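Local coordinates for protein hypoxanthine-guanine phosphoribosyltransferase (Thermus thermophilus, PDB 3ACD) that probably makes IMP and GMP in purine salvage by joining hypoxanthine or guanine to 5-phospho-alpha-D-ribose 1-diphosphate, with magnesium as cofactor, at residues 102-107 against 130-135. Residues are numbered along the deposited sequence; the frame is centred on the assembly and turned at random.
With IMP (inosinic acid), chain B.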
loop_
_atom_site.group_PDB
_atom_site.type_symbol
_atom_site.label_atom_id
_atom_site.label_comp_id
_atom_site.label_asym_id
_atom_site.label_seq_id
_atom_site.Cartn_x
_atom_site.Cartn_y
_atom_site.Cartn_z
ATOM N N GLU A 102 1.282 -2.627 11.320
ATOM C CA GLU A 102 2.684 -3.008 11.173
ATOM C C GLU A 102 2.869 -4.293 10.385
ATOM O O GLU A 102 1.947 -5.093 10.274
ATOM C CB GLU A 102 3.304 -3.190 12.562
ATOM C CG GLU A 102 3.868 -1.923 13.158
ATOM C CD GLU A 102 5.241 -1.607 12.618
ATOM O OE1 GLU A 102 5.539 -2.016 11.477
ATOM O OE2 GLU A 102 6.019 -0.942 13.331
ATOM N N ASP A 103 4.068 -4.493 9.845
ATOM C CA ASP A 103 4.345 -5.708 9.092
ATOM C C ASP A 103 4.722 -6.842 10.036
ATOM O O ASP A 103 4.056 -7.878 10.071
ATOM C CB ASP A 103 5.456 -5.485 8.044
ATOM C CG ASP A 103 6.736 -4.875 8.625
ATOM O OD1 ASP A 103 6.777 -4.499 9.817
ATOM O OD2 ASP A 103 7.722 -4.765 7.859
ATOM N N ILE A 104 5.772 -6.634 10.822
ATOM C CA ILE A 104 6.225 -7.657 11.754
ATOM C C ILE A 104 6.878 -7.039 12.985
ATOM O O ILE A 104 7.654 -6.092 12.878
ATOM C CB ILE A 104 7.223 -8.620 11.063
ATOM C CG1 ILE A 104 7.723 -9.680 12.048
ATOM C CG2 ILE A 104 8.396 -7.835 10.502
ATOM C CD1 ILE A 104 8.525 -10.781 11.367
ATOM N N VAL A 105 6.533 -7.566 14.155
ATOM C CA VAL A 105 7.103 -7.084 15.405
ATOM C C VAL A 105 8.222 -8.054 15.765
ATOM O O VAL A 105 7.988 -9.250 15.967
ATOM C CB VAL A 105 6.041 -7.037 16.532
ATOM C CG1 VAL A 105 6.660 -6.478 17.821
ATOM C CG2 VAL A 105 4.864 -6.163 16.093
ATOM N N ASP A 106 9.442 -7.531 15.813
ATOM C CA ASP A 106 10.622 -8.330 16.117
ATOM C C ASP A 106 11.022 -8.071 17.564
ATOM O O ASP A 106 10.480 -8.702 18.470
ATOM C CB ASP A 106 11.747 -7.955 15.147
ATOM C CG ASP A 106 12.981 -8.827 15.298
ATOM O OD1 ASP A 106 12.898 -9.904 15.922
ATOM O OD2 ASP A 106 14.040 -8.432 14.768
ATOM N N THR A 107 11.951 -7.144 17.790
ATOM C CA THR A 107 12.363 -6.832 19.160
ATOM C C THR A 107 11.289 -5.978 19.831
ATOM O O THR A 107 11.175 -5.960 21.059
ATOM C CB THR A 107 13.700 -6.047 19.208
ATOM O OG1 THR A 107 13.513 -4.734 18.661
ATOM C CG2 THR A 107 14.781 -6.779 18.424
ATOM N N ALA A 130 -0.784 -6.275 13.414
ATOM C CA ALA A 130 0.497 -6.678 12.848
ATOM C C ALA A 130 0.330 -8.020 12.154
ATOM O O ALA A 130 -0.323 -8.915 12.682
ATOM C CB ALA A 130 1.548 -6.792 13.953
ATOM N N LEU A 131 0.911 -8.165 10.970
ATOM C CA LEU A 131 0.785 -9.429 10.255
ATOM C C LEU A 131 1.533 -10.547 10.977
ATOM O O LEU A 131 1.006 -11.646 11.130
ATOM C CB LEU A 131 1.327 -9.310 8.829
ATOM C CG LEU A 131 1.193 -10.590 7.994
ATOM C CD1 LEU A 131 -0.288 -10.897 7.741
ATOM C CD2 LEU A 131 1.927 -10.418 6.682
ATOM N N LEU A 132 2.747 -10.252 11.436
ATOM C CA LEU A 132 3.576 -11.252 12.104
ATOM C C LEU A 132 4.220 -10.766 13.396
ATOM O O LEU A 132 4.300 -9.566 13.658
ATOM C CB LEU A 132 4.695 -11.701 11.163
ATOM C CG LEU A 132 4.323 -12.174 9.755
ATOM C CD1 LEU A 132 5.578 -12.221 8.893
ATOM C CD2 LEU A 132 3.653 -13.536 9.823
ATOM N N SER A 133 4.692 -11.719 14.193
ATOM C CA SER A 133 5.370 -11.411 15.444
ATOM C C SER A 133 6.312 -12.553 15.806
ATOM O O SER A 133 5.938 -13.725 15.718
ATOM C CB SER A 133 4.366 -11.203 16.579
ATOM O OG SER A 133 5.048 -10.917 17.795
ATOM N N LYS A 134 7.535 -12.195 16.194
ATOM C CA LYS A 134 8.565 -13.155 16.597
ATOM C C LYS A 134 8.853 -12.875 18.073
ATOM O O LYS A 134 9.875 -12.278 18.420
ATOM C CB LYS A 134 9.835 -12.945 15.760
ATOM C CG LYS A 134 9.634 -13.198 14.267
ATOM C CD LYS A 134 10.922 -13.056 13.462
ATOM C CE LYS A 134 11.423 -11.618 13.433
ATOM N NZ LYS A 134 12.597 -11.458 12.527
ATOM N N PRO A 135 7.948 -13.313 18.962
ATOM C CA PRO A 135 8.070 -13.111 20.407
ATOM C C PRO A 135 9.360 -13.562 21.089
ATOM O O PRO A 135 9.734 -13.000 22.118
ATOM C CB PRO A 135 6.825 -13.814 20.958
ATOM C CG PRO A 135 6.575 -14.894 19.957
ATOM C CD PRO A 135 6.789 -14.171 18.652
HETATM P P IMP B . 11.636 -4.256 15.645
HETATM O O1P IMP B . 12.806 -5.044 16.089
HETATM O O2P IMP B . 11.810 -2.735 16.124
HETATM O O3P IMP B . 10.296 -4.883 16.283
HETATM O "O5'" IMP B . 11.556 -4.336 14.029
HETATM C "C5'" IMP B . 11.048 -3.217 13.307
HETATM C "C4'" IMP B . 11.110 -3.457 11.796
HETATM O "O4'" IMP B . 12.164 -4.409 11.462
HETATM C "C3'" IMP B . 9.825 -4.162 11.305
HETATM O "O3'" IMP B . 8.750 -3.239 11.122
HETATM C "C2'" IMP B . 10.313 -4.742 9.967
HETATM O "O2'" IMP B . 10.233 -3.770 8.919
HETATM C "C1'" IMP B . 11.777 -5.109 10.260
HETATM N N9 IMP B . 11.887 -6.577 10.435
HETATM C C8 IMP B . 12.034 -7.272 11.614
HETATM N N7 IMP B . 12.090 -8.556 11.375
HETATM C C5 IMP B . 11.975 -8.762 10.046
HETATM C C6 IMP B . 11.966 -9.917 9.197
HETATM O O6 IMP B . 12.069 -11.038 9.666
HETATM N N1 IMP B . 11.827 -9.731 7.844
HETATM C C2 IMP B . 11.706 -8.468 7.306
HETATM N N3 IMP B . 11.717 -7.399 8.073
HETATM C C4 IMP B . 11.844 -7.493 9.426
HETATM O O HOH W 1 14.960 -9.764 12.304
#
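Val105 takes a backbone bond from Lys134, just past the end of the parallel strand 132-133: Lys134 N donates to Val105 O at 3.0 Å, almost straight (170°), while Val105 N bonds Leu132 O and Leu132 N bonds Asp103 O. On the nucleotide side, Ile104 CG1 packs on Leu132 CB at 3.7 Å, CD1 lies against the methylenes of Lys134, and CG2 touches the IMP base. On the other face, Val105 CG2 meets Ala130 CB. Polar contacts gather around the nucleotide. Lys134, bent at chi3 (-67°), brings NZ to IMP O6 at 2.9 Å and to N7; its salt bridge to Asp106 OD1 is long, 3.7 Å, and a water links NZ to Asp106 OD2, while Arg137 also pairs with OD1. Asp103 OD1 accepts a hydrogen bond from IMP O3' at 2.7 Å and OD2 one from O2' at 2.9 Å; Ile104 N meets OD1 from above the carboxylate plane. An alanine in place of Asp103 would probably leave both ribose hydroxyls without these acceptors. Asp106 N and Thr107 N hold the phosphate, in the PRPP-loop of type I phosphoribosyltransferases. Past the corners at Asp103 and Leu131, the pair continues core strands 97-102 and 125-130, with strand 146-150 beside 132-133 and helix 109-119 following the phosphate loop.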